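Local atomic coordinates of arginine kinase (Anthopleura japonica, PDB entry 4RF6), a protein that catalyses the reversible transfer of a phosphoryl group from ATP to L-arginine, giving phosphoarginine and ADP, and carries two phosphagen kinase units in tandem in one chain. Residues K401-G406 with A428-C433; R488-Y493 with D585-I590; K510-L515 with V579-E584. All blocks are in the same frame, centred on the assembly; numbering follows the deposited sequence.

Contact 1 of 3, residues K401-G406 with A428-C433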
ATOM      1  N   LYS A 401      -3.964  29.478   6.109  1.00 33.40           N
ATOM      2  CA  LYS A 401      -5.206  28.866   6.571  1.00 36.35           C
ATOM      3  C   LYS A 401      -5.225  27.376   6.239  1.00 35.10           C
ATOM      4  O   LYS A 401      -4.708  26.955   5.203  1.00 38.11           O
ATOM      5  CB  LYS A 401      -6.412  29.543   5.918  1.00 39.22           C
ATOM      6  CG  LYS A 401      -6.501  31.042   6.158  1.00 42.91           C
ATOM      7  CD  LYS A 401      -7.713  31.618   5.446  1.00 46.10           C
ATOM      8  CE  LYS A 401      -8.078  32.989   6.000  1.00 50.97           C
ATOM      9  NZ  LYS A 401      -9.473  33.382   5.628  1.00 49.54           N
ATOM     10  N   LYS A 402      -5.824  26.582   7.120  1.00 30.22           N
ATOM     11  CA  LYS A 402      -5.916  25.145   6.907  1.00 29.21           C
ATOM     12  C   LYS A 402      -7.280  24.628   7.334  1.00 28.09           C
ATOM     13  O   LYS A 402      -7.890  25.164   8.267  1.00 30.14           O
ATOM     14  CB  LYS A 402      -4.816  24.412   7.673  1.00 32.88           C
ATOM     15  CG  LYS A 402      -3.416  24.616   7.116  1.00 36.18           C
ATOM     16  CD  LYS A 402      -2.405  23.771   7.874  1.00 38.92           C
ATOM     17  CE  LYS A 402      -1.204  23.426   7.010  1.00 40.48           C
ATOM     18  NZ  LYS A 402      -0.235  22.565   7.738  1.00 42.50           N
ATOM     19  N   THR A 403      -7.759  23.597   6.639  1.00 22.70           N
ATOM     20  CA  THR A 403      -9.035  22.973   6.963  1.00 21.78           C
ATOM     21  C   THR A 403      -8.886  22.131   8.222  1.00 20.38           C
ATOM     22  O   THR A 403      -7.771  21.857   8.659  1.00 22.65           O
ATOM     23  CB  THR A 403      -9.531  22.057   5.813  1.00 19.68           C
ATOM     24  OG1 THR A 403      -8.786  20.830   5.818  1.00 17.45           O
ATOM     25  CG2 THR A 403      -9.375  22.752   4.467  1.00 20.43           C
ATOM     26  N   ALA A 404     -10.010  21.713   8.796  1.00 22.65           N
ATOM     27  CA  ALA A 404      -9.996  20.854   9.977  1.00 26.64           C
ATOM     28  C   ALA A 404      -9.246  19.547   9.724  1.00 28.46           C
ATOM     29  O   ALA A 404      -8.694  18.952  10.654  1.00 28.07           O
ATOM     30  CB  ALA A 404     -11.415  20.565  10.433  1.00 27.76           C
ATOM     31  N   LYS A 405      -9.243  19.092   8.471  1.00 26.59           N
ATOM     32  CA  LYS A 405      -8.544  17.859   8.105  1.00 24.70           C
ATOM     33  C   LYS A 405      -7.083  18.094   7.715  1.00 23.55           C
ATOM     34  O   LYS A 405      -6.381  17.160   7.308  1.00 24.15           O
ATOM     35  CB  LYS A 405      -9.295  17.123   6.992  1.00 26.32           C
ATOM     36  CG  LYS A 405     -10.685  16.651   7.414  1.00 29.95           C
ATOM     37  CD  LYS A 405     -11.460  16.027   6.263  1.00 35.68           C
ATOM     38  CE  LYS A 405     -12.855  15.576   6.699  1.00 39.56           C
ATOM     39  NZ  LYS A 405     -13.743  16.723   7.045  1.00 42.59           N
ATOM     40  N   GLY A 406      -6.627  19.339   7.839  1.00 23.18           N
ATOM     41  CA  GLY A 406      -5.225  19.669   7.633  1.00 22.11           C
ATOM     42  C   GLY A 406      -4.830  20.067   6.216  1.00 24.23           C
ATOM     43  O   GLY A 406      -3.637  20.116   5.888  1.00 23.67           O
ATOM     44  N   ALA A 428      -9.567  19.785  -4.586  1.00 10.73           N
ATOM     45  CA  ALA A 428      -9.988  19.990  -3.197  1.00 11.82           C
ATOM     46  C   ALA A 428      -9.656  18.750  -2.368  1.00 14.25           C
ATOM     47  O   ALA A 428      -9.974  17.630  -2.778  1.00 13.91           O
ATOM     48  CB  ALA A 428     -11.486  20.288  -3.136  1.00 14.47           C
ATOM     49  N   GLY A 429      -9.022  18.937  -1.212  1.00 17.08           N
ATOM     50  CA  GLY A 429      -8.685  17.816  -0.347  1.00 14.31           C
ATOM     51  C   GLY A 429      -9.869  17.406   0.515  1.00 12.21           C
ATOM     52  O   GLY A 429      -9.935  16.277   1.011  1.00 14.79           O
ATOM     53  N   ASP A 430     -10.805  18.333   0.700  1.00 11.23           N
ATOM     54  CA  ASP A 430     -12.019  18.059   1.464  1.00 12.84           C
ATOM     55  C   ASP A 430     -13.094  19.092   1.153  1.00 15.81           C
ATOM     56  O   ASP A 430     -12.826  20.072   0.452  1.00 17.11           O
ATOM     57  CB  ASP A 430     -11.730  17.974   2.981  1.00 14.89           C
ATOM     58  CG  ASP A 430     -11.141  19.266   3.566  1.00 19.94           C
ATOM     59  OD1 ASP A 430     -11.328  20.361   2.996  1.00 20.13           O
ATOM     60  OD2 ASP A 430     -10.492  19.182   4.631  1.00 20.85           O
ATOM     61  N   GLU A 431     -14.303  18.875   1.670  1.00 15.16           N
ATOM     62  CA  GLU A 431     -15.418  19.807   1.454  1.00 15.29           C
ATOM     63  C   GLU A 431     -15.077  21.228   1.888  1.00 16.79           C
ATOM     64  O   GLU A 431     -15.448  22.200   1.224  1.00 15.47           O
ATOM     65  CB  GLU A 431     -16.667  19.329   2.211  1.00 14.69           C
ATOM     66  CG  GLU A 431     -17.772  20.399   2.343  1.00 16.23           C
ATOM     67  CD  GLU A 431     -19.101  19.807   2.777  1.00 24.01           C
ATOM     68  OE1 GLU A 431     -20.058  20.579   3.007  1.00 25.61           O
ATOM     69  OE2 GLU A 431     -19.189  18.564   2.873  1.00 26.12           O
ATOM     70  N   GLU A 432     -14.353  21.346   2.995  1.00 15.90           N
ATOM     71  CA  GLU A 432     -14.058  22.655   3.581  1.00 15.71           C
ATOM     72  C   GLU A 432     -13.239  23.543   2.642  1.00 15.23           C
ATOM     73  O   GLU A 432     -13.365  24.775   2.661  1.00 13.99           O
ATOM     74  CB  GLU A 432     -13.335  22.494   4.923  1.00 17.96           C
ATOM     75  CG  GLU A 432     -13.200  23.811   5.694  1.00 20.52           C
ATOM     76  CD  GLU A 432     -12.613  23.633   7.082  1.00 26.24           C
ATOM     77  OE1 GLU A 432     -12.531  22.473   7.545  1.00 26.26           O
ATOM     78  OE2 GLU A 432     -12.241  24.658   7.701  1.00 23.16           O
ATOM     79  N   CYS A 433     -12.407  22.914   1.813  1.00 17.35           N
ATOM     80  CA  CYS A 433     -11.609  23.637   0.825  1.00 12.45           C
ATOM     81  C   CYS A 433     -12.439  24.574  -0.052  1.00 13.87           C
ATOM     82  O   CYS A 433     -11.999  25.678  -0.384  1.00 16.33           O
ATOM     83  CB  CYS A 433     -10.863  22.651  -0.074  1.00 10.40           C
ATOM     84  SG  CYS A 433      -9.474  21.816   0.736  1.00 15.51           S
TER
HETATM   85  O   HOH W   1     -10.831  24.651   9.990  1.00 33.18           O
HETATM   86  O   HOH W   2     -14.370  19.167   4.943  1.00 20.09           O
HETATM   87  O   HOH W   3     -12.295  19.732   6.871  1.00 21.61           O
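Thr403 and Asp430 meet tip to tip, and two direct hydrogen bonds join the loops 401-406 and 428-433. In the first, Thr403 OG1 donates to Asp430 OD2 at 2.7 Å, on the syn side of that oxygen. Thr403 OG1 sits between the backbone N and the carbonyl carbon (chi1 76°), from where it also accepts from Ile407 N and, weakly, from Lys405 N. In the second, Ala404 N points almost straight at Glu432 OE1 (2.9 Å, 176° at the hydrogen) but comes from above the carboxylate plane. Glu432 gets there because CG is anti to the backbone N and the chain runs out extended.

Water bonds supplement these. One water donates to both Asp430 OD2 (2.9 Å) and Glu432 OE1 (2.8 Å), tying the two carboxylates together. It also accepts weakly from Lys405 NZ. That ammonium stays 4.7 Å from Asp430 OD2, short of a direct ion pair, but its charge would probably ease the repulsion between the two carboxylates.

Van der Waals packing is slight: Thr403 CG2 rests 3.8 Å from Cys433 SG. The methylenes of Lys405 pass obliquely over Asp430 and lie against its carboxylate, with CB 3.4 Å from OD2.

Asp430 divides its carboxylate: OD2 serves the neighbouring loop, while OD1 accepts from Cys433 N at 3.0 Å. This is an N-terminal helix cap ahead of helix 433-436. Across from it, Thr403 to Gly406 form a type I beta turn, so the contact is a capped helix start docked on a turn, within the small N-terminal domain of the second phosphagen kinase unit.

Contact 2 of 3, residues R488-Y493 with D585-I590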
ATOM      1  N   ARG A 488     -19.225  10.117  -7.286  1.00 16.75           N
ATOM      2  CA  ARG A 488     -19.768  10.446  -5.973  1.00 12.50           C
ATOM      3  C   ARG A 488     -18.675  10.278  -4.926  1.00 16.57           C
ATOM      4  O   ARG A 488     -17.749   9.481  -5.110  1.00 16.18           O
ATOM      5  CB  ARG A 488     -20.965   9.551  -5.637  1.00 11.73           C
ATOM      6  CG  ARG A 488     -22.220   9.772  -6.486  1.00 14.13           C
ATOM      7  CD  ARG A 488     -22.894  11.106  -6.149  1.00 14.24           C
ATOM      8  NE  ARG A 488     -24.162  11.267  -6.862  1.00 13.04           N
ATOM      9  CZ  ARG A 488     -24.288  11.877  -8.037  1.00 13.18           C
ATOM     10  NH1 ARG A 488     -23.221  12.400  -8.641  1.00 13.46           N
ATOM     11  NH2 ARG A 488     -25.480  11.964  -8.611  1.00 11.54           N
ATOM     12  N   ASN A 489     -18.767  11.043  -3.841  1.00 14.47           N
ATOM     13  CA  ASN A 489     -17.885  10.819  -2.704  1.00 15.97           C
ATOM     14  C   ASN A 489     -18.703  10.599  -1.436  1.00 17.13           C
ATOM     15  O   ASN A 489     -19.793  11.157  -1.296  1.00 14.30           O
ATOM     16  CB  ASN A 489     -16.871  11.953  -2.563  1.00 15.63           C
ATOM     17  CG  ASN A 489     -15.851  11.954  -3.696  1.00 16.78           C
ATOM     18  OD1 ASN A 489     -14.808  11.302  -3.609  1.00 16.24           O
ATOM     19  ND2 ASN A 489     -16.164  12.660  -4.778  1.00 16.88           N
ATOM     20  N   VAL A 490     -18.191   9.761  -0.537  1.00 15.50           N
ATOM     21  CA  VAL A 490     -18.961   9.323   0.628  1.00 15.86           C
ATOM     22  C   VAL A 490     -18.941  10.358   1.757  1.00 14.56           C
ATOM     23  O   VAL A 490     -17.879  10.854   2.148  1.00 15.45           O
ATOM     24  CB  VAL A 490     -18.476   7.941   1.135  1.00 20.67           C
ATOM     25  CG1 VAL A 490     -19.288   7.498   2.336  1.00 20.54           C
ATOM     26  CG2 VAL A 490     -18.580   6.899   0.032  1.00 20.94           C
ATOM     27  N   LYS A 491     -20.123  10.692   2.269  1.00 14.13           N
ATOM     28  CA  LYS A 491     -20.250  11.723   3.292  1.00 15.26           C
ATOM     29  C   LYS A 491     -19.513  11.322   4.565  1.00 17.74           C
ATOM     30  O   LYS A 491     -19.501  10.145   4.945  1.00 22.00           O
ATOM     31  CB  LYS A 491     -21.724  12.004   3.597  1.00 17.11           C
ATOM     32  CG  LYS A 491     -21.938  13.252   4.446  1.00 19.77           C
ATOM     33  CD  LYS A 491     -23.410  13.496   4.743  1.00 21.27           C
ATOM     34  CE  LYS A 491     -23.572  14.727   5.621  1.00 23.02           C
ATOM     35  NZ  LYS A 491     -24.996  15.018   5.915  1.00 24.37           N
ATOM     36  N   GLY A 492     -18.869  12.291   5.208  1.00 12.99           N
ATOM     37  CA  GLY A 492     -18.206  12.029   6.469  1.00 17.99           C
ATOM     38  C   GLY A 492     -16.705  11.857   6.339  1.00 22.92           C
ATOM     39  O   GLY A 492     -16.014  11.630   7.334  1.00 24.42           O
ATOM     40  N   TYR A 493     -16.197  11.966   5.114  1.00 20.10           N
ATOM     41  CA  TYR A 493     -14.775  11.780   4.874  1.00 17.01           C
ATOM     42  C   TYR A 493     -14.175  12.973   4.142  1.00 13.98           C
ATOM     43  O   TYR A 493     -14.893  13.841   3.657  1.00 14.15           O
ATOM     44  CB  TYR A 493     -14.547  10.497   4.074  1.00 15.56           C
ATOM     45  CG  TYR A 493     -15.035   9.265   4.791  1.00 16.37           C
ATOM     46  CD1 TYR A 493     -14.231   8.625   5.727  1.00 17.25           C
ATOM     47  CD2 TYR A 493     -16.302   8.751   4.547  1.00 17.67           C
ATOM     48  CE1 TYR A 493     -14.674   7.507   6.395  1.00 20.21           C
ATOM     49  CE2 TYR A 493     -16.752   7.626   5.203  1.00 20.08           C
ATOM     50  CZ  TYR A 493     -15.932   7.011   6.127  1.00 21.75           C
ATOM     51  OH  TYR A 493     -16.375   5.893   6.788  1.00 23.00           O
ATOM     52  N   ASP A 585     -12.292   9.476  -7.860  1.00 18.75           N
ATOM     53  CA  ASP A 585     -13.244   9.757  -6.799  1.00 18.49           C
ATOM     54  C   ASP A 585     -13.451   8.471  -6.010  1.00 17.13           C
ATOM     55  O   ASP A 585     -13.027   7.390  -6.437  1.00 17.15           O
ATOM     56  CB  ASP A 585     -14.576  10.250  -7.370  1.00 18.81           C
ATOM     57  CG  ASP A 585     -14.488  11.658  -7.922  1.00 21.20           C
ATOM     58  OD1 ASP A 585     -14.541  12.607  -7.113  1.00 17.77           O
ATOM     59  OD2 ASP A 585     -14.365  11.808  -9.158  1.00 23.27           O
ATOM     60  N   GLN A 586     -14.095   8.585  -4.858  1.00 14.00           N
ATOM     61  CA  GLN A 586     -14.313   7.421  -4.016  1.00 16.84           C
ATOM     62  C   GLN A 586     -15.248   6.447  -4.721  1.00 16.52           C
ATOM     63  O   GLN A 586     -15.072   5.229  -4.641  1.00 18.34           O
ATOM     64  CB  GLN A 586     -14.829   7.875  -2.648  1.00 16.68           C
ATOM     65  CG  GLN A 586     -13.748   8.686  -1.904  1.00 15.25           C
ATOM     66  CD  GLN A 586     -14.282   9.615  -0.828  1.00 17.01           C
ATOM     67  OE1 GLN A 586     -15.420   9.485  -0.373  1.00 15.03           O
ATOM     68  NE2 GLN A 586     -13.447  10.563  -0.411  1.00 13.14           N
ATOM     69  N   LEU A 587     -16.209   7.005  -5.456  1.00 15.30           N
ATOM     70  CA  LEU A 587     -17.150   6.221  -6.244  1.00 17.96           C
ATOM     71  C   LEU A 587     -17.255   6.728  -7.677  1.00 18.58           C
ATOM     72  O   LEU A 587     -17.528   7.915  -7.909  1.00 19.91           O
ATOM     73  CB  LEU A 587     -18.537   6.253  -5.605  1.00 19.02           C
ATOM     74  CG  LEU A 587     -18.640   5.615  -4.227  1.00 23.54           C
ATOM     75  CD1 LEU A 587     -19.975   5.921  -3.583  1.00 21.75           C
ATOM     76  CD2 LEU A 587     -18.443   4.113  -4.361  1.00 25.53           C
ATOM     77  N   ARG A 588     -17.033   5.832  -8.635  1.00 16.46           N
ATOM     78  CA  ARG A 588     -17.416   6.098 -10.017  1.00 20.27           C
ATOM     79  C   ARG A 588     -18.429   5.031 -10.403  1.00 20.90           C
ATOM     80  O   ARG A 588     -18.121   3.834 -10.411  1.00 19.98           O
ATOM     81  CB  ARG A 588     -16.215   6.068 -10.955  1.00 27.91           C
ATOM     82  CG  ARG A 588     -16.555   6.580 -12.346  1.00 34.91           C
ATOM     83  CD  ARG A 588     -15.593   6.055 -13.390  1.00 40.86           C
ATOM     84  NE  ARG A 588     -14.734   7.104 -13.925  1.00 46.39           N
ATOM     85  CZ  ARG A 588     -14.292   7.130 -15.180  1.00 51.90           C
ATOM     86  NH1 ARG A 588     -14.635   6.165 -16.022  1.00 52.39           N
ATOM     87  NH2 ARG A 588     -13.512   8.121 -15.593  1.00 54.36           N
ATOM     88  N   ILE A 589     -19.644   5.471 -10.706  1.00 21.26           N
ATOM     89  CA  ILE A 589     -20.776   4.562 -10.838  1.00 21.06           C
ATOM     90  C   ILE A 589     -21.321   4.627 -12.257  1.00 21.56           C
ATOM     91  O   ILE A 589     -21.699   5.701 -12.727  1.00 18.03           O
ATOM     92  CB  ILE A 589     -21.865   4.914  -9.810  1.00 19.24           C
ATOM     93  CG1 ILE A 589     -21.229   5.061  -8.422  1.00 18.40           C
ATOM     94  CG2 ILE A 589     -22.965   3.856  -9.809  1.00 20.00           C
ATOM     95  CD1 ILE A 589     -22.161   5.540  -7.319  1.00 19.51           C
ATOM     96  N   ILE A 590     -21.357   3.479 -12.937  1.00 19.78           N
ATOM     97  CA  ILE A 590     -21.629   3.447 -14.374  1.00 23.17           C
ATOM     98  C   ILE A 590     -22.714   2.446 -14.779  1.00 24.62           C
ATOM     99  O   ILE A 590     -22.609   1.251 -14.487  1.00 25.12           O
ATOM    100  CB  ILE A 590     -20.347   3.115 -15.162  1.00 27.27           C
ATOM    101  CG1 ILE A 590     -19.208   4.056 -14.766  1.00 30.83           C
ATOM    102  CG2 ILE A 590     -20.599   3.179 -16.668  1.00 29.48           C
ATOM    103  CD1 ILE A 590     -17.883   3.728 -15.418  1.00 32.43           C
TER
HETATM  104  O   HOH W   4     -12.811  12.992  -4.228  1.00 16.37           O
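Asn489 and Asp585 cross at about a right angle, and the amide of Asn489 works in both directions. Its ND2 donates to Asp585 OD1 at 2.8 Å, nearly straight and in the amide plane, reaching the anti side of the carboxylate oxygen. Its OD1 accepts from Gln586 N at 3.1 Å, with the donor well above the carbonyl plane. Gln586 returns the favour to the other backbone: OE1 takes the N-H of Val490 (2.8 Å), its chain extended beyond CG to lie across Asn489, amide planes 87° apart. Beside these side-chain bonds, Arg488 and Leu587 form an antiparallel hydrogen-bonded pair, Arg488 N to Leu587 O at 2.8 Å and Leu587 N to Arg488 O at 2.9 Å. Val490 CG2 touches Leu587 CD1 at 4.0 Å, the apolar end of the contact.

A second shell fixes these groups. Asp585 OD1 also accepts from Ser628 OG, Leu627 O receives Asn489 ND2, and Ala494 O receives Gln586 NE2, so both amides are held against rotation. The guanidinium of Arg488 turns away from the pair to Thr636 O, Glu696 and the ring of Tyr626, with its chain bent at CB-CG (chi2 -71°). Ile589 leans on helix 598-616.

Here strand 479-488 ends beside the start of strand 587-594. Side-chain amides carry the pairing past the last backbone pair, at the ends of two central strands of the antiparallel sheet that forms the core of the phosphagen kinase catalytic domain.

Contact 3 of 3, residues K510-L515 with V579-E584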
ATOM      1  N   LYS A 510     -17.215   0.010   3.643  1.00 23.34           N
ATOM      2  CA  LYS A 510     -18.635   0.362   3.667  1.00 23.51           C
ATOM      3  C   LYS A 510     -19.290   0.301   2.289  1.00 24.83           C
ATOM      4  O   LYS A 510     -20.449  -0.105   2.166  1.00 26.92           O
ATOM      5  CB  LYS A 510     -18.851   1.729   4.313  1.00 24.63           C
ATOM      6  CG  LYS A 510     -18.210   1.849   5.685  1.00 28.36           C
ATOM      7  CD  LYS A 510     -19.001   2.720   6.643  1.00 31.04           C
ATOM      8  CE  LYS A 510     -18.923   4.188   6.290  1.00 33.40           C
ATOM      9  NZ  LYS A 510     -19.123   5.034   7.507  1.00 30.14           N
ATOM     10  N   VAL A 511     -18.556   0.696   1.252  1.00 21.35           N
ATOM     11  CA  VAL A 511     -19.088   0.607  -0.113  1.00 24.42           C
ATOM     12  C   VAL A 511     -19.295  -0.855  -0.534  1.00 24.88           C
ATOM     13  O   VAL A 511     -20.377  -1.227  -1.014  1.00 21.65           O
ATOM     14  CB  VAL A 511     -18.197   1.336  -1.136  1.00 24.24           C
ATOM     15  CG1 VAL A 511     -18.709   1.097  -2.538  1.00 23.78           C
ATOM     16  CG2 VAL A 511     -18.164   2.833  -0.838  1.00 22.77           C
ATOM     17  N   VAL A 512     -18.261  -1.678  -0.348  1.00 24.57           N
ATOM     18  CA  VAL A 512     -18.353  -3.115  -0.633  1.00 26.99           C
ATOM     19  C   VAL A 512     -19.540  -3.738   0.097  1.00 28.46           C
ATOM     20  O   VAL A 512     -20.277  -4.537  -0.481  1.00 30.54           O
ATOM     21  CB  VAL A 512     -17.058  -3.864  -0.264  1.00 27.25           C
ATOM     22  CG1 VAL A 512     -17.256  -5.382  -0.361  1.00 25.72           C
ATOM     23  CG2 VAL A 512     -15.928  -3.428  -1.172  1.00 26.25           C
ATOM     24  N   GLY A 513     -19.730  -3.351   1.358  1.00 27.27           N
ATOM     25  CA  GLY A 513     -20.879  -3.789   2.134  1.00 29.12           C
ATOM     26  C   GLY A 513     -22.206  -3.537   1.437  1.00 30.22           C
ATOM     27  O   GLY A 513     -23.014  -4.459   1.259  1.00 29.63           O
ATOM     28  N   VAL A 514     -22.431  -2.287   1.037  1.00 27.36           N
ATOM     29  CA  VAL A 514     -23.647  -1.929   0.318  1.00 26.91           C
ATOM     30  C   VAL A 514     -23.746  -2.688  -1.002  1.00 28.03           C
ATOM     31  O   VAL A 514     -24.794  -3.261  -1.319  1.00 28.87           O
ATOM     32  CB  VAL A 514     -23.718  -0.412   0.036  1.00 27.11           C
ATOM     33  CG1 VAL A 514     -24.990  -0.079  -0.718  1.00 25.08           C
ATOM     34  CG2 VAL A 514     -23.655   0.381   1.332  1.00 24.33           C
ATOM     35  N   LEU A 515     -22.651  -2.708  -1.762  1.00 23.89           N
ATOM     36  CA  LEU A 515     -22.660  -3.325  -3.088  1.00 27.92           C
ATOM     37  C   LEU A 515     -22.964  -4.827  -3.035  1.00 33.48           C
ATOM     38  O   LEU A 515     -23.677  -5.353  -3.891  1.00 33.45           O
ATOM     39  CB  LEU A 515     -21.346  -3.059  -3.830  1.00 29.74           C
ATOM     40  CG  LEU A 515     -21.027  -1.609  -4.208  1.00 29.35           C
ATOM     41  CD1 LEU A 515     -19.762  -1.539  -5.044  1.00 27.06           C
ATOM     42  CD2 LEU A 515     -22.192  -0.976  -4.949  1.00 28.20           C
ATOM     43  N   VAL A 579     -18.838  -0.362 -10.914  1.00 24.02           N
ATOM     44  CA  VAL A 579     -18.385   0.603  -9.915  1.00 19.41           C
ATOM     45  C   VAL A 579     -16.872   0.531  -9.747  1.00 18.97           C
ATOM     46  O   VAL A 579     -16.302  -0.556  -9.617  1.00 18.44           O
ATOM     47  CB  VAL A 579     -19.048   0.369  -8.545  1.00 18.07           C
ATOM     48  CG1 VAL A 579     -18.624   1.449  -7.562  1.00 16.50           C
ATOM     49  CG2 VAL A 579     -20.561   0.349  -8.672  1.00 18.49           C
ATOM     50  N   TRP A 580     -16.220   1.689  -9.768  1.00 18.48           N
ATOM     51  CA  TRP A 580     -14.821   1.770  -9.378  1.00 19.42           C
ATOM     52  C   TRP A 580     -14.756   2.393  -7.995  1.00 20.93           C
ATOM     53  O   TRP A 580     -15.384   3.427  -7.744  1.00 19.62           O
ATOM     54  CB  TRP A 580     -14.021   2.613 -10.364  1.00 20.93           C
ATOM     55  CG  TRP A 580     -13.757   1.923 -11.661  1.00 24.93           C
ATOM     56  CD1 TRP A 580     -14.024   0.616 -11.973  1.00 27.43           C
ATOM     57  CD2 TRP A 580     -13.178   2.506 -12.834  1.00 27.86           C
ATOM     58  NE1 TRP A 580     -13.641   0.355 -13.266  1.00 28.50           N
ATOM     59  CE2 TRP A 580     -13.119   1.496 -13.818  1.00 28.10           C
ATOM     60  CE3 TRP A 580     -12.705   3.786 -13.148  1.00 29.04           C
ATOM     61  CZ2 TRP A 580     -12.600   1.727 -15.098  1.00 29.83           C
ATOM     62  CZ3 TRP A 580     -12.189   4.013 -14.418  1.00 31.60           C
ATOM     63  CH2 TRP A 580     -12.144   2.989 -15.378  1.00 31.92           C
ATOM     64  N   ILE A 581     -14.000   1.762  -7.098  1.00 20.31           N
ATOM     65  CA  ILE A 581     -13.880   2.250  -5.727  1.00 18.68           C
ATOM     66  C   ILE A 581     -12.514   2.874  -5.462  1.00 17.31           C
ATOM     67  O   ILE A 581     -11.474   2.236  -5.668  1.00 16.79           O
ATOM     68  CB  ILE A 581     -14.153   1.132  -4.705  1.00 22.37           C
ATOM     69  CG1 ILE A 581     -15.532   0.517  -4.952  1.00 23.27           C
ATOM     70  CG2 ILE A 581     -14.063   1.673  -3.280  1.00 19.04           C
ATOM     71  CD1 ILE A 581     -15.895  -0.594  -3.977  1.00 24.37           C
ATOM     72  N   ASN A 582     -12.535   4.129  -5.013  1.00 17.53           N
ATOM     73  CA  ASN A 582     -11.329   4.864  -4.645  1.00 19.61           C
ATOM     74  C   ASN A 582     -10.324   5.043  -5.780  1.00 23.16           C
ATOM     75  O   ASN A 582      -9.113   5.068  -5.550  1.00 23.03           O
ATOM     76  CB  ASN A 582     -10.665   4.244  -3.403  1.00 21.70           C
ATOM     77  CG  ASN A 582     -11.425   4.554  -2.123  1.00 20.49           C
ATOM     78  OD1 ASN A 582     -11.937   5.656  -1.956  1.00 23.81           O
ATOM     79  ND2 ASN A 582     -11.507   3.575  -1.217  1.00 17.51           N
ATOM     80  N   GLU A 583     -10.835   5.164  -7.003  1.00 24.78           N
ATOM     81  CA  GLU A 583      -9.999   5.530  -8.139  1.00 29.22           C
ATOM     82  C   GLU A 583      -9.665   7.032  -8.054  1.00 31.87           C
ATOM     83  O   GLU A 583      -8.859   7.441  -7.213  1.00 38.82           O
ATOM     84  CB  GLU A 583     -10.698   5.169  -9.455  1.00 30.46           C
ATOM     85  CG  GLU A 583      -9.809   5.247 -10.696  1.00 34.76           C
ATOM     86  CD  GLU A 583     -10.226   6.355 -11.648  1.00 38.43           C
ATOM     87  OE1 GLU A 583     -11.361   6.863 -11.513  1.00 35.36           O
ATOM     88  OE2 GLU A 583      -9.411   6.717 -12.524  1.00 41.99           O
ATOM     89  N   GLU A 584     -10.288   7.856  -8.895  1.00 23.88           N
ATOM     90  CA  GLU A 584     -10.086   9.309  -8.834  1.00 23.03           C
ATOM     91  C   GLU A 584     -11.044   9.930  -7.821  1.00 21.70           C
ATOM     92  O   GLU A 584     -10.670  10.816  -7.047  1.00 24.45           O
ATOM     93  CB  GLU A 584     -10.293   9.948 -10.211  1.00 29.53           C
ATOM     94  CG  GLU A 584     -10.004  11.451 -10.258  1.00 35.70           C
ATOM     95  CD  GLU A 584     -10.140  12.033 -11.658  1.00 41.30           C
ATOM     96  OE1 GLU A 584     -10.456  11.268 -12.593  1.00 40.98           O
ATOM     97  OE2 GLU A 584      -9.927  13.250 -11.826  1.00 44.23           O
TER
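Ile581 CD1 is the bump of this contact, and the hollow that takes it is lined by three side chains of helix 510-515. Val511 CG1 comes closest, 3.6 Å from Ile581 CD1, as the two side chains slide past each other in opposite directions. Val512 CG2 closes one wall at 4.0 Å from Ile581 CD1, its side chain crossing that of Ile581 at about a right angle. Leu515 CD1 supplies the remaining wall, 4.1 Å from the same methyl. Ile581 reaches this position with CG1 anti to its carbonyl carbon and CD1 fully extended (chi2 -180°), so that its tip projects toward the helix.

One turn along, the roles reverse. Leu515 sends CD1 tip to tip at Val579, where it meets the branched end: CB lies 4.1 Å from Leu515 CD1, and both methyls are about as near. Leu515 CD1 thereby bridges the two strand residues that face the helix, while Trp580 between them points away. Segment axes run 10.4 Å apart at 157°, close to antiparallel.

Tyr526 of strand 524-528 touches both Val512 and Ile581, extending the apolar layer across the sheet. No hydrogen bond crosses between the segments; only aliphatic carbons meet, so the helix is held to the sheet by shape and exclusion of water rather than by directed polar bonds.

Along the chain contact 1 closes first, and contact 3 is then nested inside the loop closed by contact 2. All three belong to the second of the two tandem repeats. Contacts 2 and 3 lie close, centres about 8 Å apart, because strands 577-581 and 587-594 are neighbours in one eight-stranded antiparallel sheet; Leu587 CD2 packs on Val511 CG1 at 3.5 Å, joining the paired strand end to helix 501-516. Contact 1 sits in the N-terminal domain, its centre about 17 Å from that of contact 2, yet Lys405 touches Tyr493. The series thus runs from the small domain, across the domain boundary, to the catalytic core.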